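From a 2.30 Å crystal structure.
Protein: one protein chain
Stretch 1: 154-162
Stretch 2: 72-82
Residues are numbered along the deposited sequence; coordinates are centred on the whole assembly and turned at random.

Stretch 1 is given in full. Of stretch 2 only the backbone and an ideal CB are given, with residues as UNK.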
# COMPACT_ATOMS: atom_id res chain seq x y z
N ILE A 154 -11.57 -11.46 -8.23
CA ILE A 154 -11.50 -11.79 -6.82
C ILE A 154 -10.70 -10.75 -6.06
O ILE A 154 -11.14 -10.25 -5.02
CB ILE A 154 -10.85 -13.18 -6.62
CG1 ILE A 154 -11.65 -14.23 -7.39
CG2 ILE A 154 -10.83 -13.55 -5.16
CD1 ILE A 154 -13.12 -14.30 -6.98
N ALA A 155 -9.53 -10.42 -6.59
CA ALA A 155 -8.66 -9.45 -5.95
C ALA A 155 -7.72 -8.82 -6.97
O ALA A 155 -7.47 -9.39 -8.02
CB ALA A 155 -7.85 -10.12 -4.85
N PHE A 156 -7.23 -7.62 -6.64
CA PHE A 156 -6.28 -6.91 -7.47
C PHE A 156 -5.04 -6.73 -6.62
O PHE A 156 -5.11 -6.70 -5.39
CB PHE A 156 -6.76 -5.51 -7.87
CG PHE A 156 -7.91 -5.49 -8.82
CD1 PHE A 156 -8.15 -6.56 -9.68
CD2 PHE A 156 -8.71 -4.36 -8.92
CE1 PHE A 156 -9.18 -6.49 -10.63
CE2 PHE A 156 -9.73 -4.28 -9.85
CZ PHE A 156 -9.97 -5.36 -10.72
N GLY A 157 -3.90 -6.60 -7.28
CA GLY A 157 -2.66 -6.39 -6.55
C GLY A 157 -1.78 -5.36 -7.25
O GLY A 157 -2.01 -4.99 -8.40
N THR A 158 -0.78 -4.88 -6.53
CA THR A 158 0.20 -3.95 -7.08
C THR A 158 1.50 -4.32 -6.37
O THR A 158 1.54 -4.34 -5.13
CB THR A 158 -0.15 -2.47 -6.79
OG1 THR A 158 -1.43 -2.17 -7.35
CG2 THR A 158 0.88 -1.52 -7.41
N GLY A 159 2.54 -4.64 -7.13
CA GLY A 159 3.81 -5.00 -6.51
C GLY A 159 5.02 -4.23 -7.02
O GLY A 159 5.09 -3.86 -8.20
N THR A 160 5.96 -3.99 -6.13
CA THR A 160 7.20 -3.30 -6.47
C THR A 160 8.26 -4.39 -6.38
O THR A 160 8.44 -5.01 -5.33
CB THR A 160 7.49 -2.17 -5.48
OG1 THR A 160 6.42 -1.21 -5.53
CG2 THR A 160 8.77 -1.48 -5.85
N TYR A 161 8.95 -4.63 -7.49
CA TYR A 161 9.95 -5.68 -7.54
C TYR A 161 11.36 -5.22 -7.86
O TYR A 161 11.57 -4.23 -8.57
CB TYR A 161 9.52 -6.73 -8.56
CG TYR A 161 8.22 -7.40 -8.21
CD1 TYR A 161 8.20 -8.56 -7.45
CD2 TYR A 161 7.00 -6.84 -8.60
CE1 TYR A 161 6.99 -9.16 -7.09
CE2 TYR A 161 5.80 -7.42 -8.23
CZ TYR A 161 5.80 -8.57 -7.48
OH TYR A 161 4.60 -9.14 -7.08
N MSE A 162 12.32 -5.95 -7.31
CA MSE A 162 13.73 -5.68 -7.53
C MSE A 162 14.11 -6.55 -8.73
O MSE A 162 13.90 -7.77 -8.70
CB MSE A 162 14.55 -6.11 -6.30
CG MSE A 162 16.00 -5.70 -6.32
SE MSE A 162 16.21 -3.78 -6.13
CE MSE A 162 16.04 -3.67 -4.21
N UNK A 72 -3.68 -17.41 -0.01
CA UNK A 72 -3.48 -18.03 -1.31
C UNK A 72 -3.58 -16.95 -2.37
O UNK A 72 -2.77 -16.88 -3.28
CB UNK A 72 -4.50 -19.15 -1.56
N UNK A 73 -4.61 -16.12 -2.24
CA UNK A 73 -4.80 -15.03 -3.19
C UNK A 73 -3.55 -14.15 -3.23
O UNK A 73 -3.06 -13.80 -4.30
CB UNK A 73 -6.03 -14.20 -2.82
N UNK A 74 -3.02 -13.82 -2.05
CA UNK A 74 -1.82 -13.00 -1.96
C UNK A 74 -0.61 -13.72 -2.56
O UNK A 74 0.22 -13.10 -3.20
CB UNK A 74 -1.54 -12.63 -0.50
N UNK A 75 -0.53 -15.03 -2.35
CA UNK A 75 0.58 -15.82 -2.89
C UNK A 75 0.58 -15.78 -4.41
O UNK A 75 1.62 -15.53 -5.04
CB UNK A 75 0.50 -17.27 -2.40
N UNK A 76 -0.58 -16.01 -5.01
CA UNK A 76 -0.71 -16.00 -6.47
C UNK A 76 -0.40 -14.62 -7.07
O UNK A 76 0.33 -14.51 -8.05
CB UNK A 76 -2.12 -16.43 -6.87
N UNK A 77 -0.95 -13.57 -6.47
CA UNK A 77 -0.73 -12.23 -6.98
C UNK A 77 0.75 -11.84 -6.94
O UNK A 77 1.24 -11.19 -7.87
CB UNK A 77 -1.56 -11.23 -6.18
N UNK A 78 1.46 -12.25 -5.89
CA UNK A 78 2.89 -11.93 -5.76
C UNK A 78 3.73 -12.64 -6.82
O UNK A 78 4.63 -12.04 -7.43
CB UNK A 78 3.39 -12.31 -4.37
N UNK A 79 3.43 -13.91 -7.04
CA UNK A 79 4.13 -14.72 -8.03
C UNK A 79 3.87 -14.19 -9.44
O UNK A 79 4.78 -14.12 -10.27
CB UNK A 79 3.70 -16.18 -7.92
N UNK A 80 2.62 -13.82 -9.72
CA UNK A 80 2.27 -13.26 -11.02
C UNK A 80 3.09 -11.98 -11.20
O UNK A 80 3.68 -11.74 -12.26
CB UNK A 80 0.77 -12.99 -11.13
N UNK A 81 3.14 -11.17 -10.15
CA UNK A 81 3.88 -9.92 -10.21
C UNK A 81 5.37 -10.09 -10.46
O UNK A 81 5.97 -9.33 -11.22
CB UNK A 81 3.68 -9.15 -8.91
N UNK A 82 5.97 -11.08 -9.81
CA UNK A 82 7.39 -11.32 -9.99
C UNK A 82 7.73 -11.75 -11.40
O UNK A 82 8.66 -11.22 -12.00
CB UNK A 82 7.87 -12.38 -9.00

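Stretch 2 is one stretch of helix that crosses strand 154-162 at -48°, with the axes 8.5 Å apart at closest approach. Every position has helical phi and psi, so the backbone alone excludes little. The strand offers the methyl of Ala155, the bare backbone of Gly157 and Gly159, and the ring and hydroxyl of Tyr161.

Position 72 has no atom of the strand within 5.5 Å of its ideal CB. Stretch 1 sets no preference here. The residue is Val72, with chi1 t, and it makes no contact with the strand.

Position 73 points toward the strand. Its ideal CB lies 4.9 Å from Ala155 CB, and the CG2 of Ile154 is a little farther off. A small or medium side chain that can present a methyl would suit: alanine, valine, threonine or isoleucine. The residue is Thr73, with chi1 m. Its CG2 packs 3.5 Å from Ala155 CB.

Positions 74, 75 and 76 find nothing of the strand near their ideal CB atoms. Many residues would serve. They are Ala74, which points away, then Thr75 and Val76, both out of reach of the strand.

Position 77 points toward the strand where Gly157 lies. The ideal CB is 5.0 Å from Gly157 CA, and the two CA atoms are 6.2 Å apart. With no side chain on the glycine, the helix side has space to fill. Ala155 CB lies nearby, so an apolar chain such as leucine, isoleucine or methionine would suit. The residue is Leu77, with chi1 m and chi2 t. Its CD1 lies 4.1 Å from Ala155 CB and 4.0 Å from Phe156 O. Its CD2 is 4.2 Å from Gly157 N. A CB on Gly157 would be a tight fit, 3.5 Å from Leu77 CD1.

Position 78 points sideways, but its ideal CB is 4.3 Å from Tyr161 OH. A short polar chain could turn to the hydroxyl; aspartate, asparagine or serine are candidates. The residue is Asp78, with chi1 t, which brings its end nearer the strand. Tyr161 OH donates a hydrogen bond to Asp78 OD2 at 2.9 Å. The carboxylate oxygen sits at the ring edge, near its plane. Asp78 OD2 is also hydrogen-bonded elsewhere in the structure.

Positions 79 and 80 point away and sideways, with no strand atom near their ideal CB atoms. The strand leaves the choice open. They are Val79 and Val80, both with chi1 t.

Position 81 points straight at Tyr161. An ideal CB would lie 2.0 Å from Tyr161 OH, a clash, so glycine alone fits this arrangement. The residue is Gly81. Its CA lies 3.3 Å from Tyr161 OH.

Position 82 points sideways. Its ideal CB would be 3.8 Å from Tyr161 CE1, so there is room for it; alanine or glycine would both suit. The residue is Gly82. Its N is 3.4 Å from Tyr161 CZ. Its CA makes a CH-pi contact over the ring face, 4.0 Å from the Tyr161 ring centroid.

Stretch 2, residues 72-82: VTATVLDVVGG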
# COMPACT_ATOMS: atom_id res chain seq x y z
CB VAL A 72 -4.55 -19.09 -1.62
CG1 VAL A 72 -4.39 -19.57 -3.05
CG2 VAL A 72 -4.45 -20.25 -0.64
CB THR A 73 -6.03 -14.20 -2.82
OG1 THR A 73 -7.20 -15.03 -2.89
CG2 THR A 73 -6.18 -13.03 -3.75
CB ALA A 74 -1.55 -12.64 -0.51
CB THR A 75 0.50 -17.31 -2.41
OG1 THR A 75 0.66 -17.36 -0.99
CG2 THR A 75 1.61 -18.15 -3.04
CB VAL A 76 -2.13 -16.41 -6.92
CG1 VAL A 76 -2.24 -16.35 -8.45
CG2 VAL A 76 -2.43 -17.81 -6.42
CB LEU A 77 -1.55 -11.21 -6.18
CG LEU A 77 -3.07 -11.29 -6.38
CD1 LEU A 77 -3.77 -10.44 -5.32
CD2 LEU A 77 -3.43 -10.79 -7.76
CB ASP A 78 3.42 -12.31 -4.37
CG ASP A 78 4.84 -11.79 -4.13
OD1 ASP A 78 5.55 -12.36 -3.28
OD2 ASP A 78 5.24 -10.80 -4.78
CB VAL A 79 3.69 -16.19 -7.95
CG1 VAL A 79 4.37 -17.00 -9.06
CG2 VAL A 79 4.03 -16.76 -6.57
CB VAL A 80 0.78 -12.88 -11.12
CG1 VAL A 80 0.56 -11.91 -12.28
CG2 VAL A 80 -0.08 -14.12 -11.32
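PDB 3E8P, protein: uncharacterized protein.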